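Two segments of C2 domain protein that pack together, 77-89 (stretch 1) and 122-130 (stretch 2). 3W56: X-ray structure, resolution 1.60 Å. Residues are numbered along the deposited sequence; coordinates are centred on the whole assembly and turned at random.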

# COMPACT_ATOMS: atom_id res chain seq x y z
N LYS A 77 1.91 15.41 8.27
CA LYS A 77 0.71 16.18 8.61
C LYS A 77 -0.42 15.21 8.90
O LYS A 77 -1.62 15.52 8.83
CB LYS A 77 0.28 17.04 7.42
CG LYS A 77 1.27 18.13 7.07
CD LYS A 77 0.49 19.33 6.58
CE LYS A 77 0.22 19.26 5.11
NZ LYS A 77 -0.97 20.16 4.81
N ALA A 78 -0.03 14.00 9.19
CA ALA A 78 -1.06 13.01 9.50
C ALA A 78 -1.75 13.32 10.82
O ALA A 78 -1.21 13.97 11.73
CB ALA A 78 -0.44 11.63 9.51
N GLN A 79 -2.96 12.82 10.97
CA GLN A 79 -3.61 12.91 12.26
C GLN A 79 -4.37 11.63 12.49
O GLN A 79 -4.76 10.97 11.54
CB GLN A 79 -4.62 14.08 12.27
CG GLN A 79 -3.96 15.47 12.38
CD GLN A 79 -3.32 15.67 13.74
OE1 GLN A 79 -2.33 16.42 13.89
NE2 GLN A 79 -3.86 14.97 14.76
N GLU A 80 -4.54 11.28 13.76
CA GLU A 80 -5.29 10.11 14.13
C GLU A 80 -6.66 10.16 13.47
O GLU A 80 -7.29 11.24 13.39
CB GLU A 80 -5.41 10.04 15.64
CG GLU A 80 -6.04 8.75 16.12
CD GLU A 80 -5.64 8.42 17.55
OE1 GLU A 80 -5.52 9.38 18.35
OE2 GLU A 80 -5.43 7.20 17.85
N ASN A 81 -7.09 8.99 13.00
CA ASN A 81 -8.33 8.75 12.26
C ASN A 81 -8.35 9.17 10.83
O ASN A 81 -9.37 9.06 10.16
CB ASN A 81 -9.55 9.16 13.08
CG ASN A 81 -9.65 8.34 14.34
OD1 ASN A 81 -9.45 7.13 14.29
ND2 ASN A 81 -9.87 8.98 15.48
N ASP A 82 -7.21 9.64 10.34
CA ASP A 82 -7.12 9.85 8.94
C ASP A 82 -7.28 8.45 8.31
O ASP A 82 -6.92 7.41 8.93
CB ASP A 82 -5.74 10.32 8.56
CG ASP A 82 -5.51 11.82 8.83
OD1 ASP A 82 -6.49 12.60 9.01
OD2 ASP A 82 -4.31 12.23 8.78
N ILE A 83 -7.72 8.46 7.07
CA ILE A 83 -7.94 7.23 6.36
C ILE A 83 -6.73 6.97 5.50
O ILE A 83 -6.47 7.69 4.51
CB ILE A 83 -9.20 7.27 5.50
CG1 ILE A 83 -10.41 7.45 6.42
CG2 ILE A 83 -9.33 5.95 4.73
CD1 ILE A 83 -10.40 6.49 7.59
N LEU A 84 -5.98 5.93 5.89
CA LEU A 84 -4.88 5.35 5.11
C LEU A 84 -5.54 4.48 4.05
O LEU A 84 -6.31 3.58 4.35
CB LEU A 84 -3.87 4.54 6.00
CG LEU A 84 -2.86 3.68 5.23
CD1 LEU A 84 -1.78 4.55 4.57
CD2 LEU A 84 -2.20 2.65 6.17
N ARG A 85 -5.31 4.81 2.79
CA ARG A 85 -5.82 4.03 1.68
C ARG A 85 -4.66 3.50 0.79
O ARG A 85 -3.74 4.25 0.32
CB ARG A 85 -6.81 4.92 0.87
CG ARG A 85 -7.19 4.35 -0.44
CD ARG A 85 -7.89 5.42 -1.27
NE ARG A 85 -8.33 4.92 -2.57
CZ ARG A 85 -9.54 4.40 -2.79
NH1 ARG A 85 -10.41 4.31 -1.79
NH2 ARG A 85 -9.88 3.98 -4.02
N LEU A 86 -4.73 2.21 0.54
CA LEU A 86 -3.69 1.50 -0.19
C LEU A 86 -4.36 0.89 -1.39
O LEU A 86 -5.35 0.21 -1.30
CB LEU A 86 -3.02 0.43 0.68
CG LEU A 86 -2.34 0.94 1.93
CD1 LEU A 86 -1.58 -0.20 2.69
CD2 LEU A 86 -1.34 2.03 1.69
N GLU A 87 -3.80 1.17 -2.55
CA GLU A 87 -4.28 0.47 -3.70
C GLU A 87 -3.14 -0.33 -4.30
O GLU A 87 -2.03 0.22 -4.51
CB GLU A 87 -4.86 1.44 -4.72
CG GLU A 87 -5.89 2.38 -4.15
CD GLU A 87 -6.28 3.44 -5.14
OE1 GLU A 87 -5.76 3.39 -6.28
OE2 GLU A 87 -7.07 4.34 -4.76
N VAL A 88 -3.43 -1.57 -4.63
CA VAL A 88 -2.50 -2.43 -5.35
C VAL A 88 -2.91 -2.46 -6.83
O VAL A 88 -4.05 -2.81 -7.16
CB VAL A 88 -2.44 -3.83 -4.75
CG1 VAL A 88 -1.57 -4.72 -5.62
CG2 VAL A 88 -1.93 -3.75 -3.28
N HIS A 89 -1.98 -2.11 -7.70
CA HIS A 89 -2.25 -2.12 -9.16
C HIS A 89 -1.31 -3.00 -9.92
O HIS A 89 -0.20 -3.30 -9.49
CB HIS A 89 -2.12 -0.73 -9.76
CG HIS A 89 -3.10 0.25 -9.22
ND1 HIS A 89 -4.20 0.69 -9.95
CD2 HIS A 89 -3.14 0.90 -8.04
CE1 HIS A 89 -4.88 1.56 -9.22
NE2 HIS A 89 -4.25 1.71 -8.06
N THR A 122 -2.79 -11.15 -0.92
CA THR A 122 -2.86 -10.34 0.30
C THR A 122 -1.68 -9.38 0.32
O THR A 122 -0.53 -9.79 0.15
CB THR A 122 -2.79 -11.22 1.57
OG1 THR A 122 -3.83 -12.21 1.47
CG2 THR A 122 -3.01 -10.39 2.86
N LEU A 123 -2.00 -8.13 0.59
CA LEU A 123 -0.94 -7.12 0.78
C LEU A 123 -0.78 -7.04 2.31
O LEU A 123 -1.76 -6.81 3.07
CB LEU A 123 -1.47 -5.76 0.32
CG LEU A 123 -0.58 -4.55 0.67
CD1 LEU A 123 0.82 -4.47 -0.05
CD2 LEU A 123 -1.38 -3.22 0.37
N HIS A 124 0.46 -7.16 2.79
CA HIS A 124 0.77 -6.99 4.20
C HIS A 124 1.57 -5.71 4.34
O HIS A 124 2.30 -5.36 3.43
CB HIS A 124 1.65 -8.15 4.71
CG HIS A 124 1.08 -9.51 4.45
ND1 HIS A 124 0.06 -10.01 5.21
CD2 HIS A 124 1.38 -10.46 3.53
CE1 HIS A 124 -0.27 -11.22 4.77
NE2 HIS A 124 0.52 -11.52 3.76
N TYR A 125 1.35 -5.00 5.42
CA TYR A 125 2.03 -3.71 5.58
C TYR A 125 2.06 -3.37 7.04
O TYR A 125 1.35 -3.94 7.90
CB TYR A 125 1.31 -2.63 4.78
CG TYR A 125 -0.12 -2.36 5.24
CD1 TYR A 125 -0.38 -1.27 6.11
CD2 TYR A 125 -1.19 -3.14 4.80
CE1 TYR A 125 -1.66 -0.95 6.50
CE2 TYR A 125 -2.52 -2.84 5.21
CZ TYR A 125 -2.74 -1.73 6.07
OH TYR A 125 -4.02 -1.36 6.48
N MET A 126 2.89 -2.39 7.37
CA MET A 126 3.01 -1.93 8.71
C MET A 126 2.86 -0.42 8.62
O MET A 126 3.18 0.20 7.60
CB MET A 126 4.36 -2.26 9.35
CG MET A 126 4.41 -3.71 9.67
SD MET A 126 5.90 -4.06 10.59
CE MET A 126 5.67 -3.08 12.08
N TYR A 127 2.36 0.14 9.70
CA TYR A 127 2.53 1.61 9.81
C TYR A 127 2.77 2.00 11.21
O TYR A 127 2.39 1.32 12.16
CB TYR A 127 1.32 2.36 9.19
CG TYR A 127 0.12 2.39 10.10
CD1 TYR A 127 -0.04 3.40 11.06
CD2 TYR A 127 -0.86 1.40 10.01
CE1 TYR A 127 -1.18 3.41 11.90
CE2 TYR A 127 -1.97 1.41 10.81
CZ TYR A 127 -2.12 2.41 11.76
OH TYR A 127 -3.26 2.35 12.56
N THR A 128 3.45 3.13 11.36
CA THR A 128 3.67 3.76 12.66
C THR A 128 3.11 5.20 12.62
O THR A 128 3.47 5.97 11.73
CB THR A 128 5.18 3.78 13.00
OG1 THR A 128 5.60 2.43 13.30
CG2 THR A 128 5.41 4.60 14.26
N LEU A 129 2.21 5.52 13.56
CA LEU A 129 1.75 6.90 13.73
C LEU A 129 2.29 7.40 15.07
O LEU A 129 2.01 6.85 16.15
CB LEU A 129 0.24 6.98 13.68
CG LEU A 129 -0.37 8.40 13.80
CD1 LEU A 129 -0.08 9.23 12.60
CD2 LEU A 129 -1.86 8.14 13.95
N SER A 130 3.09 8.46 14.96
CA SER A 130 3.89 8.90 16.08
C SER A 130 3.84 10.42 16.20
O SER A 130 3.58 11.14 15.22
CB SER A 130 5.35 8.50 15.83
OG SER A 130 5.80 9.11 14.63

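The two stretches meet mainly through side chains, with no hydrogen bond between them. The strands 83-89 and 122-130 approach to 9.4 Å between axes, and their N-to-C directions differ by 135°, nearer antiparallel than parallel but well short of it. That spacing is about twice the distance between hydrogen-bonded neighbours in one sheet, and no hydrogen bond crosses the contact. The arrangement is therefore face-to-face packing, with 364 Å² buried over both sides. Alternation along each strand sets the pattern: the CA-to-CB bonds of Leu-84, Leu-86 and Val-88 point toward stretch 2, and those of Leu-123, Tyr-125, Tyr-127 and Leu-129 point toward stretch 1, whereas Arg-85, Glu-87, His-124 and Met-126 point away.

Leu-129 has the largest covered area, 68 Å², and it packs against the segment preceding strand 83-89 rather than the strand itself. Its chi1 of -178° (t) and chi2 of 69° (p) carry the two methyls to different neighbours: CD1 lies 3.9 Å from CB of Ala-78, and CD2 lies 4.0 Å from CA of Glu-80. The closest approach to Glu-80 is thus to its CA; its CA-to-CB bond points sideways, and CB lies slightly farther from CD2 of Leu-129, at 4.4 Å. Here the CA atoms of Glu-80 and Leu-129 are 7.7 Å apart, closer than the 9.5 Å between the CA atoms of Leu-84 and Tyr-127. The shape of this segment comes partly from a type II turn, Gln-79 to Asp-82, closed by the backbone hydrogen bond from Asp-82 N to Gln-79 O at 3.0 Å. A second bond, from Gln-79 N to Asp-82 OD2 at 2.6 Å and 160°, ties the aspartate side chain back across the turn.

Leu-86, with 57 Å² covered, occupies the middle of its strand and contacts two residues. Its CD1 sits 3.5 Å from the centroid of the Tyr-125 ring and only 6° off the ring normal, a CH-pi contact in which the methyl rests almost centrally on the aromatic face. The same CD1 is 3.8 Å from CD2 of Leu-123. Leu-84 also reaches Tyr-125, its CD2 lying 3.7 Å from CE1 in an oblique approach, and that CD2 is 4.3 Å from CD2 of Tyr-127. The phenol oxygens of both tyrosines are hydrogen-bonded elsewhere in the structure, so the rings can offer carbon to the leucines without leaving those oxygens unsatisfied.

Leu-123, covered over 54 Å², completes the contact. Its CD2 is shared, standing 3.8 Å from CD1 of Leu-86 and 3.7 Å from CG2 of Val-88, where the backbones again draw closer, with 7.9 Å between the CA atoms of Val-88 and Leu-123. These are van der Waals distances between apolar, buried groups.

Polar groups of strand 83-89 pair among themselves instead. Arg-85 NE forms a salt bridge with Glu-87 OE2 at 2.6 Å, and His-89 NE2 donates to Glu-87 OE1 at 2.9 Å.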